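Pyruvate kinase 1 (Trypanosoma brucei brucei, PDB 4HYW) catalyses the last step of glycolysis, transferring the phosphoryl group of phosphoenolpyruvate to ADP to give pyruvate and ATP. Local coordinates at residues A[99-104]-A[169-174]; A[127-132]-A[184-189]; A[212-217]-A[236-241]; A[261-266]-A[293-298]; A[460-465]-A[494-499]. All coordinates share one frame; numbering follows the deposited sequence.

Contact 1 (A[99-104]-A[169-174])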
# COMPACT_ATOMS: atom_id res chain seq x y z
N GLU A 99 21.25 -57.91 13.40
CA GLU A 99 21.06 -56.73 14.25
C GLU A 99 22.28 -56.40 15.12
O GLU A 99 23.17 -57.24 15.32
CB GLU A 99 19.82 -56.90 15.12
CG GLU A 99 19.97 -57.95 16.22
CD GLU A 99 18.83 -57.90 17.21
OE1 GLU A 99 18.18 -56.85 17.33
OE2 GLU A 99 18.57 -58.93 17.87
N VAL A 100 22.33 -55.17 15.61
CA VAL A 100 23.37 -54.74 16.54
C VAL A 100 22.95 -53.48 17.26
O VAL A 100 22.29 -52.62 16.67
CB VAL A 100 24.71 -54.50 15.82
CG1 VAL A 100 24.69 -53.17 15.09
CG2 VAL A 100 25.88 -54.56 16.80
N SER A 101 23.28 -53.39 18.55
CA SER A 101 22.80 -52.28 19.39
C SER A 101 23.92 -51.31 19.71
O SER A 101 25.03 -51.72 20.03
CB SER A 101 22.20 -52.80 20.68
OG SER A 101 21.08 -53.63 20.42
N PHE A 102 23.64 -50.03 19.60
CA PHE A 102 24.62 -49.00 19.89
C PHE A 102 24.19 -48.17 21.09
O PHE A 102 23.00 -47.95 21.30
CB PHE A 102 24.79 -48.09 18.68
CG PHE A 102 25.39 -48.77 17.48
CD1 PHE A 102 26.77 -48.94 17.38
CD2 PHE A 102 24.57 -49.22 16.45
CE1 PHE A 102 27.32 -49.55 16.27
CE2 PHE A 102 25.12 -49.83 15.34
CZ PHE A 102 26.50 -50.01 15.25
N ALA A 103 25.17 -47.73 21.87
CA ALA A 103 24.91 -46.79 22.96
C ALA A 103 25.70 -45.51 22.70
O ALA A 103 26.67 -45.53 21.94
CB ALA A 103 25.31 -47.41 24.29
N PRO A 104 25.29 -44.40 23.33
CA PRO A 104 26.05 -43.16 23.19
C PRO A 104 27.53 -43.36 23.53
O PRO A 104 27.86 -44.14 24.42
CB PRO A 104 25.39 -42.24 24.21
CG PRO A 104 23.98 -42.70 24.27
CD PRO A 104 24.00 -44.18 24.01
N HIS A 169 21.09 -44.03 21.82
CA HIS A 169 20.71 -45.45 21.86
C HIS A 169 19.90 -45.84 20.65
O HIS A 169 18.90 -45.20 20.32
CB HIS A 169 19.90 -45.75 23.13
CG HIS A 169 20.70 -45.64 24.42
ND1 HIS A 169 21.61 -46.57 24.80
CD2 HIS A 169 20.68 -44.67 25.43
CE1 HIS A 169 22.15 -46.21 25.98
NE2 HIS A 169 21.59 -45.05 26.36
N HIS A 170 20.33 -46.91 19.97
CA HIS A 170 19.54 -47.48 18.90
C HIS A 170 19.93 -48.89 18.53
O HIS A 170 21.10 -49.26 18.53
CB HIS A 170 19.58 -46.59 17.67
CG HIS A 170 18.49 -46.88 16.67
ND1 HIS A 170 17.18 -46.67 16.94
CD2 HIS A 170 18.55 -47.35 15.36
CE1 HIS A 170 16.45 -47.00 15.86
NE2 HIS A 170 17.29 -47.41 14.89
N ARG A 171 18.92 -49.69 18.19
CA ARG A 171 19.11 -51.03 17.65
C ARG A 171 18.97 -50.98 16.13
O ARG A 171 18.02 -50.41 15.60
CB ARG A 171 18.06 -51.97 18.27
CG ARG A 171 18.07 -53.39 17.75
CD ARG A 171 16.81 -54.11 18.22
NE ARG A 171 16.59 -55.37 17.51
CZ ARG A 171 15.69 -55.55 16.55
NH1 ARG A 171 15.59 -56.73 15.96
NH2 ARG A 171 14.89 -54.56 16.17
N LEU A 172 19.92 -51.57 15.43
CA LEU A 172 20.04 -51.37 14.00
C LEU A 172 19.86 -52.71 13.31
O LEU A 172 20.52 -53.69 13.68
CB LEU A 172 21.41 -50.80 13.68
CG LEU A 172 21.60 -49.78 12.56
CD1 LEU A 172 20.59 -48.65 12.64
CD2 LEU A 172 23.03 -49.23 12.58
N THR A 173 18.94 -52.79 12.35
CA THR A 173 18.76 -54.02 11.59
C THR A 173 19.31 -53.91 10.16
O THR A 173 19.81 -52.84 9.76
CB THR A 173 17.27 -54.51 11.57
OG1 THR A 173 16.40 -53.43 11.19
CG2 THR A 173 16.85 -55.02 12.96
N ASP A 174 19.23 -55.00 9.41
CA ASP A 174 19.79 -55.05 8.06
C ASP A 174 19.27 -53.92 7.17
O ASP A 174 18.09 -53.59 7.19
CB ASP A 174 19.49 -56.41 7.41
CG ASP A 174 20.38 -57.54 7.96
OD1 ASP A 174 21.13 -57.30 8.93
OD2 ASP A 174 20.29 -58.67 7.42
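P104 sits on the imidazole of H169: its CD hangs 3.3 Å from the ring centroid and only 7° off the ring normal, a CH-pi contact over one face, with the two side chains crossing at about a right angle. The H169 ring gets there because chi1, -68°, sets CG beside the backbone N, and A103 CB comes near CE1 as well. Three residues on, in strand 170-173, L172 reaches the F102 ring obliquely, CD2 lying 3.5 Å from CE2. F102, L172, V100 and H170 project from one face of the two-stranded antiparallel sheet; S101 and R171 project from the other, where the CG of R171 passes near the serine OG. The backbones hold this alternation in place. V100 and L172 form one hydrogen-bonded pair, with L172 N to V100 O at 2.9 Å, and F102 and H170 form the next, F102 N reaching H170 O at 2.9 Å in a nearly straight bond (172°). The H170 imidazole is tied through NE2 to D145. This small sheet lies at the periphery of the chain, and its F102 and H170 side pack on M149 of strand 149-158, while F95 meets V100 and L172.

Contact 2 (A[127-132]-A[184-189])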
# COMPACT_ATOMS: atom_id res chain seq x y z
N ILE A 127 28.19 -48.84 4.27
CA ILE A 127 27.20 -47.93 3.71
C ILE A 127 27.45 -47.83 2.20
O ILE A 127 28.59 -47.70 1.77
CB ILE A 127 27.35 -46.54 4.35
CG1 ILE A 127 27.03 -46.61 5.86
CG2 ILE A 127 26.49 -45.52 3.63
CD1 ILE A 127 27.07 -45.26 6.58
N ASP A 128 26.41 -48.05 1.41
CA ASP A 128 26.58 -48.31 -0.04
C ASP A 128 26.75 -47.01 -0.87
O ASP A 128 26.29 -46.93 -2.00
CB ASP A 128 25.42 -49.16 -0.59
CG ASP A 128 24.05 -48.44 -0.52
OD1 ASP A 128 23.99 -47.25 -0.09
OD2 ASP A 128 23.03 -49.05 -0.91
N TYR A 129 27.44 -46.02 -0.32
CA TYR A 129 27.64 -44.77 -1.04
C TYR A 129 29.13 -44.44 -1.26
O TYR A 129 29.77 -43.90 -0.37
CB TYR A 129 26.96 -43.62 -0.28
CG TYR A 129 26.97 -42.33 -1.01
CD1 TYR A 129 26.28 -42.18 -2.20
CD2 TYR A 129 27.74 -41.26 -0.56
CE1 TYR A 129 26.28 -40.97 -2.89
CE2 TYR A 129 27.72 -40.04 -1.22
CZ TYR A 129 27.00 -39.90 -2.38
OH TYR A 129 27.06 -38.71 -3.09
N PRO A 130 29.66 -44.75 -2.46
CA PRO A 130 31.13 -44.72 -2.65
C PRO A 130 31.75 -43.35 -2.39
O PRO A 130 32.93 -43.27 -2.03
CB PRO A 130 31.30 -45.12 -4.12
CG PRO A 130 30.10 -45.96 -4.42
CD PRO A 130 28.97 -45.33 -3.63
N GLN A 131 30.98 -42.27 -2.57
CA GLN A 131 31.52 -40.92 -2.40
C GLN A 131 31.47 -40.45 -0.93
O GLN A 131 31.60 -39.24 -0.65
CB GLN A 131 30.77 -39.92 -3.31
CG GLN A 131 31.21 -39.92 -4.77
CD GLN A 131 32.64 -39.44 -4.97
OE1 GLN A 131 33.00 -38.32 -4.59
NE2 GLN A 131 33.47 -40.28 -5.57
N LEU A 132 31.30 -41.40 -0.01
CA LEU A 132 31.01 -41.07 1.39
C LEU A 132 32.08 -40.16 2.02
O LEU A 132 31.75 -39.15 2.65
CB LEU A 132 30.80 -42.33 2.24
CG LEU A 132 30.43 -42.06 3.72
CD1 LEU A 132 29.15 -41.24 3.83
CD2 LEU A 132 30.34 -43.33 4.55
N GLU A 184 25.66 -32.71 -0.76
CA GLU A 184 25.26 -33.15 -2.07
C GLU A 184 25.39 -34.67 -2.17
O GLU A 184 26.04 -35.31 -1.34
CB GLU A 184 26.09 -32.47 -3.14
CG GLU A 184 26.19 -30.96 -2.95
CD GLU A 184 26.79 -30.25 -4.14
OE1 GLU A 184 26.85 -29.00 -4.12
OE2 GLU A 184 27.17 -30.95 -5.11
N VAL A 185 24.67 -35.24 -3.11
CA VAL A 185 24.46 -36.66 -3.14
C VAL A 185 24.30 -37.04 -4.59
O VAL A 185 23.36 -36.58 -5.25
CB VAL A 185 23.19 -37.07 -2.35
CG1 VAL A 185 22.73 -38.45 -2.76
CG2 VAL A 185 23.47 -37.04 -0.86
N ASP A 186 25.25 -37.80 -5.11
CA ASP A 186 25.36 -37.97 -6.55
C ASP A 186 24.72 -39.27 -7.05
O ASP A 186 25.15 -39.83 -8.05
CB ASP A 186 26.82 -37.82 -7.04
CG ASP A 186 27.66 -39.10 -6.85
OD1 ASP A 186 27.11 -40.16 -6.48
OD2 ASP A 186 28.89 -39.03 -7.10
N LEU A 187 23.63 -39.68 -6.40
CA LEU A 187 22.81 -40.76 -6.94
C LEU A 187 22.17 -40.35 -8.27
O LEU A 187 21.91 -39.17 -8.51
CB LEU A 187 21.71 -41.17 -5.95
CG LEU A 187 22.10 -41.64 -4.54
CD1 LEU A 187 20.90 -41.48 -3.63
CD2 LEU A 187 22.61 -43.08 -4.52
N PRO A 188 21.90 -41.34 -9.13
CA PRO A 188 21.16 -41.09 -10.37
C PRO A 188 19.76 -40.56 -10.09
O PRO A 188 19.20 -40.77 -9.01
CB PRO A 188 21.08 -42.47 -11.02
CG PRO A 188 21.28 -43.44 -9.89
CD PRO A 188 22.20 -42.77 -8.93
N ALA A 189 19.21 -39.82 -11.05
CA ALA A 189 17.83 -39.38 -10.99
C ALA A 189 16.91 -40.57 -10.81
O ALA A 189 15.98 -40.54 -10.02
CB ALA A 189 17.47 -38.63 -12.26
O HOH W 1 28.99 -42.24 -4.53
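Y129 carries this contact, its phenol oxygen receiving the backbone N-H of D186: D186 N to Y129 OH is 2.9 Å and close to straight at 165°, with the nitrogen in the plane of the ring at its edge. Chi1 of -173° swings CG away from the backbone N and carries the ring across to the other loop. There OH also lies 3.3 Å from V185 CA, while the ring carbons CE1 and CD1 have looser apolar neighbours in V185 CG1 and L187 CD2. Two loops meet here, one between strand 124-126 and helix 132-135, the other leading from strand 178-179 into helix 192-203 of the barrel, so the tyrosine links the small beta domain typical of pyruvate kinases to the chain returning to the TIM barrel. The other side is thinner and exposed. Q131 CG approaches D186 OD2 at 3.4 Å, but the amide oxygen of Q131 turns to N134. Water 1, over one face of the Y129 ring, takes the N-H of Q131 and gives a weak bond to D186 OD1.

Contact 3 (A[212-217]-A[236-241]). With MG (magnesium ion), chain C.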
# COMPACT_ATOMS: atom_id res chain seq x y z
N SER A 212 10.74 -39.04 -6.74
CA SER A 212 11.41 -38.98 -5.44
C SER A 212 12.78 -38.33 -5.53
O SER A 212 13.45 -38.42 -6.55
CB SER A 212 11.54 -40.37 -4.84
OG SER A 212 10.27 -40.89 -4.50
N PHE A 213 13.17 -37.65 -4.45
CA PHE A 213 14.53 -37.25 -4.23
C PHE A 213 15.14 -36.42 -5.38
O PHE A 213 16.31 -36.58 -5.72
CB PHE A 213 15.38 -38.48 -3.93
CG PHE A 213 16.61 -38.19 -3.13
CD1 PHE A 213 16.52 -37.64 -1.86
CD2 PHE A 213 17.86 -38.55 -3.61
CE1 PHE A 213 17.66 -37.43 -1.08
CE2 PHE A 213 19.01 -38.31 -2.85
CZ PHE A 213 18.90 -37.76 -1.58
N ILE A 214 14.37 -35.47 -5.89
CA ILE A 214 14.89 -34.53 -6.88
C ILE A 214 15.75 -33.44 -6.26
O ILE A 214 15.28 -32.66 -5.41
CB ILE A 214 13.77 -33.88 -7.66
CG1 ILE A 214 13.02 -34.94 -8.47
CG2 ILE A 214 14.33 -32.78 -8.55
CD1 ILE A 214 13.82 -35.54 -9.61
N ARG A 215 16.97 -33.31 -6.76
CA ARG A 215 17.94 -32.38 -6.17
C ARG A 215 18.36 -31.31 -7.16
O ARG A 215 18.91 -30.29 -6.75
CB ARG A 215 19.17 -33.15 -5.68
CG ARG A 215 18.86 -34.18 -4.62
CD ARG A 215 19.69 -35.45 -4.78
NE ARG A 215 19.03 -36.38 -5.68
CZ ARG A 215 19.66 -37.26 -6.45
NH1 ARG A 215 20.97 -37.35 -6.41
NH2 ARG A 215 18.97 -38.03 -7.27
N THR A 216 18.20 -31.60 -8.46
CA THR A 216 18.68 -30.70 -9.52
C THR A 216 17.68 -30.68 -10.69
O THR A 216 17.02 -31.68 -10.97
CB THR A 216 20.07 -31.15 -10.07
OG1 THR A 216 19.90 -32.29 -10.93
CG2 THR A 216 21.02 -31.51 -8.96
N ALA A 217 17.68 -29.60 -11.46
CA ALA A 217 16.89 -29.59 -12.70
C ALA A 217 17.35 -30.71 -13.67
O ALA A 217 16.53 -31.34 -14.34
CB ALA A 217 16.96 -28.23 -13.37
N ILE A 236 5.33 -34.45 -14.45
CA ILE A 236 6.35 -34.73 -13.43
C ILE A 236 6.25 -33.75 -12.24
O ILE A 236 6.42 -32.52 -12.40
CB ILE A 236 7.77 -34.69 -14.02
CG1 ILE A 236 7.86 -35.66 -15.21
CG2 ILE A 236 8.82 -35.07 -12.97
CD1 ILE A 236 9.25 -35.75 -15.80
N ILE A 237 5.82 -34.28 -11.10
CA ILE A 237 5.78 -33.53 -9.87
C ILE A 237 7.02 -33.90 -9.08
O ILE A 237 7.17 -35.04 -8.66
CB ILE A 237 4.54 -33.91 -9.00
CG1 ILE A 237 3.24 -33.85 -9.81
CG2 ILE A 237 4.45 -33.00 -7.78
CD1 ILE A 237 2.96 -32.51 -10.46
N SER A 238 7.93 -32.96 -8.91
CA SER A 238 9.17 -33.26 -8.21
C SER A 238 9.00 -33.17 -6.70
O SER A 238 8.43 -32.19 -6.18
CB SER A 238 10.29 -32.35 -8.68
OG SER A 238 10.53 -32.57 -10.05
N LYS A 239 9.42 -34.23 -6.01
CA LYS A 239 9.49 -34.24 -4.56
C LYS A 239 10.77 -33.58 -4.04
O LYS A 239 11.88 -34.04 -4.29
CB LYS A 239 9.39 -35.68 -4.04
CG LYS A 239 8.06 -36.33 -4.39
CD LYS A 239 8.09 -37.83 -4.21
CE LYS A 239 7.93 -38.25 -2.75
NZ LYS A 239 8.35 -39.68 -2.62
N ILE A 240 10.60 -32.52 -3.27
CA ILE A 240 11.73 -31.86 -2.63
C ILE A 240 12.00 -32.51 -1.26
O ILE A 240 11.13 -32.57 -0.43
CB ILE A 240 11.47 -30.36 -2.46
CG1 ILE A 240 11.14 -29.73 -3.81
CG2 ILE A 240 12.67 -29.67 -1.82
CD1 ILE A 240 12.21 -29.95 -4.86
N GLU A 241 13.21 -33.04 -1.08
CA GLU A 241 13.44 -34.03 -0.01
C GLU A 241 14.67 -33.73 0.80
O GLU A 241 14.86 -34.33 1.84
CB GLU A 241 13.53 -35.45 -0.59
CG GLU A 241 12.19 -36.04 -0.97
CD GLU A 241 12.25 -37.54 -1.16
OE1 GLU A 241 13.03 -38.20 -0.43
OE2 GLU A 241 11.52 -38.07 -2.04
MG MG C . 13.37 -40.39 0.08
O HOH W 2 15.38 -33.09 -2.77
O HOH W 3 11.56 -40.64 -1.05
O HOH W 4 14.40 -40.49 -1.76
O HOH W 5 14.46 -39.74 1.61
O HOH W 6 12.50 -42.05 1.11
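K239 NZ donates to S212 OG at 2.9 Å and also to D84, and E241 OE2 lies at a long salt-bridge distance from it. The serine oxygen is itself bonded to T85 O, so the ammonium and hydroxyl belong to one buried polar cluster. A bend at chi3 (80°) of K239 turns the end of the chain toward S212. E241 divides its carboxylate between two tasks. Its OE1 binds the magnesium ion at 2.3 Å, while OE2 accepts a hydrogen bond from water 3, one of four waters on the metal, and a weak N-H bond from F213. The F213 and E241 side chains cross at about a right angle, ring and carboxylate planes 64° apart, and the ring edge faces OE1, with CD1 3.8 Å from that oxygen. Further back, the N-H of I214 reaches K239 O at 3.3 Å, and its CG1 packs on S238 CB. Water 2 bridges I214 O and E241 N, at 2.7 Å and 2.8 Å. D265 supplies the other protein ligand of magnesium, and a potassium ion lies about 4 Å from the K239 side chain. This is the C-terminal mouth of the eight-stranded TIM barrel, where pyruvate kinases gather their metals and active site.

Contact 4 (A[261-266]-A[293-298]). With MG (magnesium ion), chain C.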
# COMPACT_ATOMS: atom_id res chain seq x y z
N VAL A 261 6.03 -30.92 -1.61
CA VAL A 261 6.87 -30.65 -0.49
C VAL A 261 6.81 -31.89 0.36
O VAL A 261 5.83 -32.11 1.06
CB VAL A 261 6.37 -29.45 0.37
CG1 VAL A 261 7.37 -29.17 1.48
CG2 VAL A 261 6.14 -28.21 -0.51
N ALA A 262 7.81 -32.77 0.21
CA ALA A 262 7.77 -34.07 0.88
C ALA A 262 8.31 -33.95 2.29
O ALA A 262 9.47 -34.25 2.54
CB ALA A 262 8.55 -35.10 0.09
N ARG A 263 7.48 -33.45 3.19
CA ARG A 263 7.93 -33.00 4.50
C ARG A 263 8.61 -34.11 5.34
O ARG A 263 9.58 -33.85 6.06
CB ARG A 263 6.78 -32.35 5.28
CG ARG A 263 6.24 -31.09 4.59
CD ARG A 263 5.26 -30.35 5.47
NE ARG A 263 4.17 -31.20 5.91
CZ ARG A 263 3.22 -30.83 6.76
NH1 ARG A 263 3.19 -29.58 7.22
NH2 ARG A 263 2.33 -31.71 7.22
N GLY A 264 8.13 -35.35 5.19
CA GLY A 264 8.66 -36.48 5.98
C GLY A 264 10.14 -36.68 5.75
O GLY A 264 10.95 -36.59 6.68
N ASP A 265 10.52 -36.81 4.48
CA ASP A 265 11.91 -36.97 4.12
C ASP A 265 12.71 -35.68 4.33
O ASP A 265 13.82 -35.71 4.82
CB ASP A 265 12.02 -37.50 2.67
CG ASP A 265 11.69 -39.05 2.55
OD1 ASP A 265 11.80 -39.63 1.44
OD2 ASP A 265 11.32 -39.66 3.59
N LEU A 266 12.13 -34.55 3.96
CA LEU A 266 12.82 -33.27 4.11
C LEU A 266 13.21 -33.03 5.58
O LEU A 266 14.32 -32.57 5.88
CB LEU A 266 11.95 -32.13 3.57
CG LEU A 266 12.58 -30.74 3.48
CD1 LEU A 266 13.87 -30.77 2.65
CD2 LEU A 266 11.57 -29.72 2.93
N VAL A 293 1.37 -27.26 -6.45
CA VAL A 293 2.21 -27.70 -5.39
C VAL A 293 1.37 -28.47 -4.40
O VAL A 293 0.22 -28.10 -4.10
CB VAL A 293 2.92 -26.50 -4.70
CG1 VAL A 293 1.89 -25.47 -4.20
CG2 VAL A 293 3.84 -26.99 -3.58
N ILE A 294 1.92 -29.59 -3.94
CA ILE A 294 1.26 -30.46 -2.99
C ILE A 294 1.99 -30.40 -1.67
O ILE A 294 3.21 -30.57 -1.63
CB ILE A 294 1.30 -31.91 -3.48
CG1 ILE A 294 0.77 -31.99 -4.93
CG2 ILE A 294 0.52 -32.83 -2.54
CD1 ILE A 294 0.86 -33.40 -5.53
N CYS A 295 1.24 -30.27 -0.58
CA CYS A 295 1.80 -30.41 0.75
C CYS A 295 1.51 -31.82 1.27
O CYS A 295 0.39 -32.33 1.10
CB CYS A 295 1.20 -29.36 1.68
SG CYS A 295 1.94 -29.36 3.35
N ALA A 296 2.54 -32.48 1.83
CA ALA A 296 2.45 -33.91 2.21
C ALA A 296 2.99 -34.18 3.60
O ALA A 296 3.88 -33.46 4.09
CB ALA A 296 3.19 -34.79 1.19
N THR A 297 2.48 -35.27 4.21
CA THR A 297 3.10 -35.95 5.36
C THR A 297 2.49 -35.63 6.71
O THR A 297 2.70 -34.54 7.27
CB THR A 297 4.61 -35.77 5.44
OG1 THR A 297 5.19 -36.13 4.18
CG2 THR A 297 5.19 -36.69 6.54
N GLN A 298 1.79 -36.62 7.27
CA GLN A 298 1.37 -36.58 8.66
C GLN A 298 0.38 -35.45 8.93
O GLN A 298 0.21 -35.03 10.07
CB GLN A 298 2.59 -36.43 9.60
CG GLN A 298 3.46 -37.68 9.69
CD GLN A 298 4.70 -37.47 10.56
OE1 GLN A 298 5.26 -36.37 10.61
NE2 GLN A 298 5.07 -38.49 11.31
MG MG C . 13.37 -40.39 0.08
O HOH W 4 14.40 -40.49 -1.76
O HOH W 5 14.46 -39.74 1.61
O HOH W 3 11.56 -40.64 -1.05
O HOH W 6 12.50 -42.05 1.11
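The guanidinium of R263 has C295 SG over one face, 3.7 Å above its plane and offset toward the rim, and two backbone carbonyls at its edge. NE donates to A296 O at 2.9 Å, coming in above that carbonyl's plane, and NH2 donates to T297 O, also at 2.9 Å; both oxygens are tilted 20° out of the guanidinium plane. The bend at chi3 (-55°) lays the end of the arginine across the end of strand 293-296, beside the A296 and T297 carbonyls. NH2 also makes a salt bridge to D316, and NH1 bonds Q279, which together with the carbonyls fix the rotation of the group. T297 faces the start of helix 263-269: OG1 takes a weak N-H bond from G264 (3.2 Å), and CG2 packs 3.5 Å from G264 CA. Along the strands, V261 N reaches I294 O at 2.8 Å almost in line with the carbonyl, and the V261 and V293 side chains lie side by side. R311 of the second subunit bonds the carbonyls of R263 and G264. D265 OD1 binds magnesium at 2.2 Å. Parallel strands 258-262 and 293-296, neighbours in the TIM barrel, thus end at its C-terminal mouth, where the first turn of helix 263-269 carries a magnesium ligand.

Contact 5 (A[460-465]-A[494-499])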
# COMPACT_ATOMS: atom_id res chain seq x y z
N LEU A 460 -21.71 -26.78 -23.50
CA LEU A 460 -21.45 -27.88 -22.59
C LEU A 460 -21.04 -27.34 -21.20
O LEU A 460 -21.57 -27.77 -20.17
CB LEU A 460 -20.38 -28.81 -23.16
CG LEU A 460 -20.12 -30.11 -22.40
CD1 LEU A 460 -21.34 -31.03 -22.45
CD2 LEU A 460 -18.89 -30.82 -22.96
N GLY A 461 -20.14 -26.35 -21.19
CA GLY A 461 -19.66 -25.77 -19.94
C GLY A 461 -20.73 -25.04 -19.14
O GLY A 461 -20.78 -25.15 -17.92
N LEU A 462 -21.53 -24.22 -19.82
CA LEU A 462 -22.63 -23.50 -19.17
C LEU A 462 -23.72 -24.44 -18.66
O LEU A 462 -24.30 -24.21 -17.59
CB LEU A 462 -23.23 -22.48 -20.13
CG LEU A 462 -22.30 -21.36 -20.59
CD1 LEU A 462 -22.95 -20.55 -21.71
CD2 LEU A 462 -21.89 -20.47 -19.42
N ASP A 463 -23.99 -25.52 -19.40
CA ASP A 463 -24.93 -26.54 -18.94
C ASP A 463 -24.38 -27.20 -17.69
O ASP A 463 -25.12 -27.44 -16.73
CB ASP A 463 -25.16 -27.62 -20.01
CG ASP A 463 -26.00 -27.12 -21.18
OD1 ASP A 463 -26.72 -26.10 -21.03
OD2 ASP A 463 -25.95 -27.76 -22.26
N PHE A 464 -23.09 -27.51 -17.71
CA PHE A 464 -22.42 -28.09 -16.55
C PHE A 464 -22.53 -27.19 -15.33
O PHE A 464 -22.88 -27.65 -14.25
CB PHE A 464 -20.95 -28.38 -16.86
CG PHE A 464 -20.26 -29.19 -15.81
CD1 PHE A 464 -20.44 -30.57 -15.73
CD2 PHE A 464 -19.40 -28.58 -14.90
CE1 PHE A 464 -19.77 -31.33 -14.78
CE2 PHE A 464 -18.74 -29.33 -13.94
CZ PHE A 464 -18.91 -30.71 -13.89
N ALA A 465 -22.26 -25.90 -15.51
CA ALA A 465 -22.34 -24.93 -14.41
C ALA A 465 -23.72 -24.92 -13.78
O ALA A 465 -23.85 -24.74 -12.57
CB ALA A 465 -21.99 -23.54 -14.89
N ARG A 494 -14.99 -13.04 -22.30
CA ARG A 494 -16.36 -12.56 -22.42
C ARG A 494 -17.04 -12.68 -21.07
O ARG A 494 -16.81 -13.66 -20.33
CB ARG A 494 -17.15 -13.39 -23.43
CG ARG A 494 -16.65 -13.31 -24.85
CD ARG A 494 -17.59 -14.06 -25.78
NE ARG A 494 -17.50 -15.51 -25.64
CZ ARG A 494 -18.48 -16.36 -25.99
NH1 ARG A 494 -19.67 -15.90 -26.36
NH2 ARG A 494 -18.27 -17.66 -25.92
N LEU A 495 -17.92 -11.72 -20.76
CA LEU A 495 -18.86 -11.88 -19.68
C LEU A 495 -20.24 -12.21 -20.24
O LEU A 495 -20.74 -11.52 -21.13
CB LEU A 495 -18.92 -10.62 -18.82
CG LEU A 495 -17.81 -10.48 -17.76
CD1 LEU A 495 -16.42 -10.64 -18.38
CD2 LEU A 495 -17.94 -9.14 -17.08
N ILE A 496 -20.82 -13.27 -19.72
CA ILE A 496 -22.00 -13.88 -20.30
C ILE A 496 -22.99 -14.21 -19.20
O ILE A 496 -22.62 -14.81 -18.20
CB ILE A 496 -21.58 -15.17 -21.00
CG1 ILE A 496 -21.07 -14.86 -22.39
CG2 ILE A 496 -22.72 -16.17 -21.05
CD1 ILE A 496 -20.27 -16.00 -22.97
N TYR A 497 -24.23 -13.78 -19.37
CA TYR A 497 -25.29 -14.19 -18.47
C TYR A 497 -25.72 -15.59 -18.82
O TYR A 497 -25.99 -15.87 -19.97
CB TYR A 497 -26.46 -13.24 -18.57
CG TYR A 497 -26.18 -11.87 -18.04
CD1 TYR A 497 -25.80 -10.83 -18.90
CD2 TYR A 497 -26.33 -11.58 -16.68
CE1 TYR A 497 -25.64 -9.54 -18.44
CE2 TYR A 497 -26.14 -10.29 -16.19
CZ TYR A 497 -25.79 -9.27 -17.08
OH TYR A 497 -25.61 -7.98 -16.61
N LEU A 498 -25.70 -16.48 -17.83
CA LEU A 498 -26.24 -17.83 -18.00
C LEU A 498 -27.68 -17.80 -18.49
O LEU A 498 -28.55 -17.16 -17.87
CB LEU A 498 -26.16 -18.61 -16.70
CG LEU A 498 -25.22 -19.81 -16.70
CD1 LEU A 498 -25.16 -20.41 -15.30
CD2 LEU A 498 -25.72 -20.84 -17.69
N PRO A 499 -27.94 -18.46 -19.62
CA PRO A 499 -29.25 -18.50 -20.28
C PRO A 499 -30.28 -19.28 -19.47
O PRO A 499 -29.94 -20.12 -18.60
CB PRO A 499 -28.96 -19.23 -21.61
CG PRO A 499 -27.73 -20.06 -21.35
CD PRO A 499 -26.91 -19.26 -20.33
OXT PRO A 499 -31.49 -19.08 -19.68
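L462 and L498 have the nearest CA atoms, 6.8 Å apart, where one turn of helix 455-467 passes the end of strand 492-497 and the C-terminal tail. All that joins the two segments is apolar contact. L462 points toward the tail, chi1 of -63° setting its CG beside the backbone N, and its CD1 touches I496 CG2 and P499 CD, both at 4.4 Å. CD2 of L498 makes the nearer contact, lying 3.9 Å from L462 CB and 3.7 Å from L462 O, and meets the root of that side chain and the helix backbone instead of its tip. The other methyl, CD1, comes to 4.5 Å from A465 CB, one turn further along the helix. Packing here is therefore light. V477 of strand 476-481 touches L462 beside it, and a terminal carboxylate oxygen of P499 is hydrogen-bonded to T473. R494 pairs in antiparallel fashion with a strand of the third subunit, and its side chain makes a salt bridge to D483 of that subunit. Helix 455-467 thus packs against the mixed sheet whose antiparallel strand 492-497 continues into the third subunit, in the alpha/beta C-terminal domain of pyruvate kinase, which here holds the effector sugar bisphosphate.

Contacts 1 to 4 follow one another within the part of the chain that forms the barrel and the beta domain inserted in it, except that the segments of contacts 1 and 2 alternate; contact 5 belongs to the C-terminal alpha/beta domain. Contacts 3 and 4, centres 12 Å apart, share the barrel sheet through adjacent strands 235-240 and 258-262, and one magnesium ion with its four waters. Contact 2 touches contact 3, R215 bonding the V185 and L187 carbonyls, which couples the interdomain loop to the barrel mouth. Contact 1 lies 23 Å from contact 2, centre to centre, in the outer beta domain. Contact 5 is 65 Å from contact 1, centre to centre, at the far end of the elongated subunit.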